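Local coordinates for citryl-spermidine/3,4-dihydroxybenzoyl-citryl-spermidine:spermidine ligase (Bacillus anthracis, PDB 3TO3), which catalyses the ATP-dependent condensation of spermidine with citryl-spermidine intermediates during assembly of the siderophore petrobactin, at residues R24-L28 and E96-V100; S65-E69 and Q102-V107. All blocks are in the same frame, centred on the assembly; numbering follows the deposited sequence.

Neither contact touches the ATP or the magnesium ion; together they illustrate how one helix is fixed from two sides, by a helix at its N-terminal approach and by a sheet along its first turns. Both lie toward one side of the chain, their centres about 24 Å (contact 1) and about 31 Å (contact 2) from its centre and about 12 Å from each other. Helix 100-110 links them: contact 1 holds the segment that leads into it against helix 18-37, and contact 2 packs its next turns on the antiparallel sheet through strand 65-74. Ile97 spans the two, its CG1 4.1 Å from Phe103 CB and its CB 4.2 Å from Tyr68 CE1. The same helix also meets helix 18-37, through Phe103 and Leu104 against Leu31.

Contact 1 of 2, residues R24-L28 and E96-V100; sequences RRRVL and EIQSV
Arg24 and Arg25, adjacent on helix 18-37, converge on one carboxylate, that of Glu96, in a salt-bridge network between the helix and the end of strand 94-96, where the chain sets off toward helix 100-110. The chain of Arg24 bends at its third torsion (66°), so that its guanidinium lies with one face toward Ile97 O and Gln98 CA. Its NH2 meets Glu96 OE1 at 2.8 Å from above the carboxylate plane, the two planes standing almost perpendicular. Water 1 joins Glu96 OE1 to Ile97 O, and water 2 connects Arg24 NH1 with Gln98 O.

Arg25, extended from CG to NE, instead grips Glu96 side-on. NE binds OE1 at 2.7 Å and NH2 binds OE2 at 2.9 Å, each on the syn side and with a nearly straight N-H. The two arginines reach OE1 from opposite faces of the carboxylate, an arrangement that should favour its charged form.

One turn beyond Arg24, Leu28 turns the contact apolar. Its two methyls part toward Ile97 and Val100, the side chain crossing that of Ile97 at about a right angle: CD1 rests 3.4 Å from Ile97 CG2, while CD2 lies 3.9 Å from Val100 CG2.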
loop_
_atom_site.group_PDB
_atom_site.type_symbol
_atom_site.label_atom_id
_atom_site.label_comp_id
_atom_site.label_asym_id
_atom_site.label_seq_id
_atom_site.Cartn_x
_atom_site.Cartn_y
_atom_site.Cartn_z
ATOM N N ARG B 24 -20.473 11.087 -4.811
ATOM C CA ARG B 24 -20.919 9.976 -3.976
ATOM C C ARG B 24 -22.160 9.347 -4.606
ATOM O O ARG B 24 -22.276 8.120 -4.725
ATOM C CB ARG B 24 -21.250 10.452 -2.565
ATOM C CG ARG B 24 -21.534 9.331 -1.596
ATOM C CD ARG B 24 -22.158 9.895 -0.357
ATOM N NE ARG B 24 -23.480 10.447 -0.639
ATOM C CZ ARG B 24 -24.078 11.338 0.140
ATOM N NH1 ARG B 24 -23.465 11.788 1.239
ATOM N NH2 ARG B 24 -25.275 11.790 -0.183
ATOM N N ARG B 25 -23.081 10.206 -5.020
ATOM C CA ARG B 25 -24.316 9.737 -5.585
ATOM C C ARG B 25 -24.044 8.964 -6.875
ATOM O O ARG B 25 -24.635 7.909 -7.105
ATOM C CB ARG B 25 -25.275 10.910 -5.833
ATOM C CG ARG B 25 -25.998 11.308 -4.573
ATOM C CD ARG B 25 -26.596 12.665 -4.717
ATOM N NE ARG B 25 -27.406 13.009 -3.557
ATOM C CZ ARG B 25 -28.111 14.127 -3.460
ATOM N NH1 ARG B 25 -28.123 14.971 -4.483
ATOM N NH2 ARG B 25 -28.817 14.392 -2.356
ATOM N N ARG B 26 -23.151 9.494 -7.707
ATOM C CA ARG B 26 -22.826 8.847 -8.963
ATOM C C ARG B 26 -22.201 7.461 -8.719
ATOM O O ARG B 26 -22.577 6.473 -9.367
ATOM C CB ARG B 26 -21.900 9.713 -9.808
ATOM C CG ARG B 26 -21.388 9.003 -11.057
ATOM C CD ARG B 26 -20.249 9.738 -11.749
ATOM N NE ARG B 26 -19.642 8.833 -12.712
ATOM C CZ ARG B 26 -18.571 9.091 -13.457
ATOM N NH1 ARG B 26 -17.955 10.281 -13.389
ATOM N NH2 ARG B 26 -18.120 8.154 -14.299
ATOM N N VAL B 27 -21.271 7.387 -7.771
ATOM C CA VAL B 27 -20.564 6.148 -7.520
ATOM C C VAL B 27 -21.502 5.098 -6.953
ATOM O O VAL B 27 -21.417 3.935 -7.312
ATOM C CB VAL B 27 -19.335 6.358 -6.602
ATOM C CG1 VAL B 27 -18.820 5.030 -6.086
ATOM C CG2 VAL B 27 -18.216 7.106 -7.359
ATOM N N LEU B 28 -22.419 5.510 -6.081
ATOM C CA LEU B 28 -23.446 4.598 -5.623
ATOM C C LEU B 28 -24.334 4.123 -6.782
ATOM O O LEU B 28 -24.665 2.943 -6.877
ATOM C CB LEU B 28 -24.306 5.245 -4.543
ATOM C CG LEU B 28 -23.724 5.170 -3.146
ATOM C CD1 LEU B 28 -24.581 6.015 -2.213
ATOM C CD2 LEU B 28 -23.751 3.721 -2.730
ATOM N N GLU B 96 -31.349 8.828 2.667
ATOM C CA GLU B 96 -30.433 8.603 1.574
ATOM C C GLU B 96 -29.151 8.042 2.170
ATOM O O GLU B 96 -28.661 8.548 3.185
ATOM C CB GLU B 96 -30.131 9.918 0.870
ATOM C CG GLU B 96 -28.976 9.834 -0.144
ATOM C CD GLU B 96 -28.601 11.198 -0.751
ATOM O OE1 GLU B 96 -27.646 11.185 -1.556
ATOM O OE2 GLU B 96 -29.234 12.259 -0.427
ATOM N N ILE B 97 -28.590 7.016 1.539
ATOM C CA ILE B 97 -27.391 6.393 2.085
ATOM C C ILE B 97 -26.156 7.296 1.958
ATOM O O ILE B 97 -25.917 7.874 0.908
ATOM C CB ILE B 97 -27.134 5.005 1.484
ATOM C CG1 ILE B 97 -25.882 4.397 2.120
ATOM C CG2 ILE B 97 -26.991 5.088 0.013
ATOM C CD1 ILE B 97 -25.977 4.290 3.693
ATOM N N GLN B 98 -25.471 7.525 3.075
ATOM C CA GLN B 98 -24.228 8.302 3.108
ATOM C C GLN B 98 -22.903 7.534 3.079
ATOM O O GLN B 98 -21.836 8.116 2.859
ATOM C CB GLN B 98 -24.223 9.152 4.361
ATOM C CG GLN B 98 -25.585 9.593 4.771
ATOM C CD GLN B 98 -25.659 11.077 4.822
ATOM O OE1 GLN B 98 -25.771 11.660 5.904
ATOM N NE2 GLN B 98 -25.551 11.717 3.652
ATOM N N SER B 99 -22.966 6.232 3.278
ATOM C CA SER B 99 -21.750 5.470 3.448
ATOM C C SER B 99 -21.743 4.293 2.500
ATOM O O SER B 99 -22.467 3.316 2.722
ATOM C CB SER B 99 -21.692 4.939 4.887
ATOM O OG SER B 99 -20.580 4.082 5.034
ATOM N N VAL B 100 -20.865 4.340 1.503
ATOM C CA VAL B 100 -20.776 3.255 0.560
ATOM C C VAL B 100 -20.329 1.984 1.311
ATOM O O VAL B 100 -20.813 0.886 1.038
ATOM C CB VAL B 100 -19.863 3.611 -0.651
ATOM C CG1 VAL B 100 -18.410 3.588 -0.260
ATOM C CG2 VAL B 100 -20.084 2.647 -1.772
HETATM O O HOH W 1 -25.737 8.984 -1.641
HETATM O O HOH W 2 -20.938 10.896 2.830
HETATM O O HOH W 3 -26.944 13.640 1.661
#

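Contact 2 of 2, residues S65-E69 and Q102-V107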
loop_
_atom_site.group_PDB
_atom_site.type_symbol
_atom_site.label_atom_id
_atom_site.label_comp_id
_atom_site.label_asym_id
_atom_site.label_seq_id
_atom_site.Cartn_x
_atom_site.Cartn_y
_atom_site.Cartn_z
ATOM N N SER B 65 -32.913 -6.572 10.074
ATOM C CA SER B 65 -33.100 -6.369 8.653
ATOM C C SER B 65 -33.192 -4.885 8.265
ATOM O O SER B 65 -33.667 -4.024 9.019
ATOM C CB SER B 65 -34.273 -7.194 8.110
ATOM O OG SER B 65 -35.502 -6.556 8.335
ATOM N N VAL B 66 -32.694 -4.599 7.080
ATOM C CA VAL B 66 -32.729 -3.258 6.546
ATOM C C VAL B 66 -33.053 -3.428 5.071
ATOM O O VAL B 66 -32.834 -4.496 4.511
ATOM C CB VAL B 66 -31.365 -2.578 6.738
ATOM C CG1 VAL B 66 -30.376 -3.075 5.702
ATOM C CG2 VAL B 66 -31.500 -1.094 6.647
ATOM N N THR B 67 -33.584 -2.388 4.440
ATOM C CA THR B 67 -33.910 -2.431 3.018
ATOM C C THR B 67 -33.391 -1.175 2.325
ATOM O O THR B 67 -33.555 -0.071 2.841
ATOM C CB THR B 67 -35.437 -2.591 2.799
ATOM O OG1 THR B 67 -35.781 -3.971 2.909
ATOM C CG2 THR B 67 -35.853 -2.128 1.423
ATOM N N TYR B 68 -32.765 -1.349 1.158
ATOM C CA TYR B 68 -32.414 -0.226 0.286
ATOM C C TYR B 68 -33.361 -0.128 -0.900
ATOM O O TYR B 68 -33.631 -1.125 -1.556
ATOM C CB TYR B 68 -30.978 -0.345 -0.193
ATOM C CG TYR B 68 -29.988 -0.214 0.926
ATOM C CD1 TYR B 68 -29.514 1.024 1.292
ATOM C CD2 TYR B 68 -29.556 -1.326 1.647
ATOM C CE1 TYR B 68 -28.630 1.167 2.310
ATOM C CE2 TYR B 68 -28.655 -1.192 2.692
ATOM C CZ TYR B 68 -28.188 0.072 2.998
ATOM O OH TYR B 68 -27.292 0.297 4.005
ATOM N N GLU B 69 -33.858 1.076 -1.170
ATOM C CA GLU B 69 -34.894 1.279 -2.176
ATOM C C GLU B 69 -34.444 2.257 -3.227
ATOM O O GLU B 69 -33.835 3.269 -2.914
ATOM C CB GLU B 69 -36.156 1.871 -1.555
ATOM C CG GLU B 69 -37.014 0.898 -0.793
ATOM C CD GLU B 69 -38.317 1.526 -0.281
ATOM O OE1 GLU B 69 -38.599 2.716 -0.595
ATOM O OE2 GLU B 69 -39.057 0.820 0.441
ATOM N N GLN B 102 -21.094 1.099 4.389
ATOM C CA GLN B 102 -22.257 0.564 5.094
ATOM C C GLN B 102 -23.228 -0.136 4.136
ATOM O O GLN B 102 -23.723 -1.246 4.431
ATOM C CB GLN B 102 -22.990 1.665 5.895
ATOM C CG GLN B 102 -23.999 1.128 6.907
ATOM C CD GLN B 102 -24.891 2.210 7.508
ATOM O OE1 GLN B 102 -24.668 3.413 7.306
ATOM N NE2 GLN B 102 -25.917 1.781 8.260
ATOM N N PHE B 103 -23.508 0.517 3.004
ATOM C CA PHE B 103 -24.356 -0.091 1.998
ATOM C C PHE B 103 -23.780 -1.479 1.670
ATOM O O PHE B 103 -24.468 -2.483 1.784
ATOM C CB PHE B 103 -24.484 0.792 0.740
ATOM C CG PHE B 103 -25.158 0.093 -0.416
ATOM C CD1 PHE B 103 -26.527 -0.121 -0.414
ATOM C CD2 PHE B 103 -24.411 -0.400 -1.485
ATOM C CE1 PHE B 103 -27.154 -0.792 -1.465
ATOM C CE2 PHE B 103 -25.029 -1.079 -2.529
ATOM C CZ PHE B 103 -26.409 -1.275 -2.514
ATOM N N LEU B 104 -22.506 -1.546 1.297
ATOM C CA LEU B 104 -21.931 -2.839 0.911
ATOM C C LEU B 104 -21.869 -3.836 2.078
ATOM O O LEU B 104 -22.132 -5.027 1.904
ATOM C CB LEU B 104 -20.569 -2.678 0.221
ATOM C CG LEU B 104 -20.628 -2.139 -1.214
ATOM C CD1 LEU B 104 -19.247 -2.062 -1.847
ATOM C CD2 LEU B 104 -21.496 -3.011 -2.076
ATOM N N GLU B 105 -21.528 -3.366 3.270
ATOM C CA GLU B 105 -21.496 -4.279 4.413
ATOM C C GLU B 105 -22.871 -4.887 4.701
ATOM O O GLU B 105 -22.975 -6.080 4.966
ATOM C CB GLU B 105 -20.929 -3.601 5.666
ATOM C CG GLU B 105 -19.415 -3.549 5.682
ATOM C CD GLU B 105 -18.862 -2.457 6.576
ATOM O OE1 GLU B 105 -19.660 -1.744 7.240
ATOM O OE2 GLU B 105 -17.615 -2.309 6.596
ATOM N N GLU B 106 -23.918 -4.066 4.651
ATOM C CA GLU B 106 -25.259 -4.539 4.999
ATOM C C GLU B 106 -25.813 -5.488 3.928
ATOM O O GLU B 106 -26.366 -6.532 4.224
ATOM C CB GLU B 106 -26.194 -3.353 5.294
ATOM C CG GLU B 106 -25.643 -2.492 6.431
ATOM C CD GLU B 106 -26.606 -1.440 6.984
ATOM O OE1 GLU B 106 -27.405 -0.887 6.209
ATOM O OE2 GLU B 106 -26.544 -1.159 8.212
ATOM N N VAL B 107 -25.626 -5.127 2.674
ATOM C CA VAL B 107 -26.044 -5.966 1.572
ATOM C C VAL B 107 -25.309 -7.313 1.515
ATOM O O VAL B 107 -25.885 -8.331 1.159
ATOM C CB VAL B 107 -25.887 -5.154 0.260
ATOM C CG1 VAL B 107 -25.802 -6.050 -0.955
ATOM C CG2 VAL B 107 -27.037 -4.198 0.166
#
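Tyr68 and Phe103 form a T-shaped pair where helix 100-110 lies across the antiparallel sheet at strand 65-74. The ring planes stand 83° apart with centroids separated by 4.8 Å, and the edge of Phe103 is directed at the face of Tyr68. Phe103 CD1 sits over the centre of the tyrosine ring. The Phe103 side chain leaves the helix flank steeply to its axis, which puts the CD1-CE1 edge against the tyrosine, and Phe103 also packs on Val32 of helix 18-37. Val107, one turn later, lies over a face of the Phe103 ring through CG2, which is also 4.1 Å from Tyr68 CD2.

The Tyr68 side chain crosses that of Glu106 at about a right angle, ring and carboxylate planes being 56° apart. OH donates to Glu106 OE1 over 2.5 Å, meeting that oxygen on its anti side and 33° out of the carboxylate plane. Val66, two residues earlier and facing the helix like Tyr68, sets CG1 3.7 Å from the same oxygen. The other oxygen is held from within the helix: Gln102 NE2 gives a nearly straight bond of 3.0 Å to Glu106 OE2, approaching from above the carboxylate plane, with OE2 close to the plane of its own amide.

Arg89 of the neighbouring strand 88-90 adds a salt bridge to OE1. Phenol, amide and guanidinium thus fix the rotation of a buried carboxylate and supply it with donors at both oxygens. Such surroundings probably offset the cost of burying the acid and favour its ionised form, polarising the tyrosine O-H toward it.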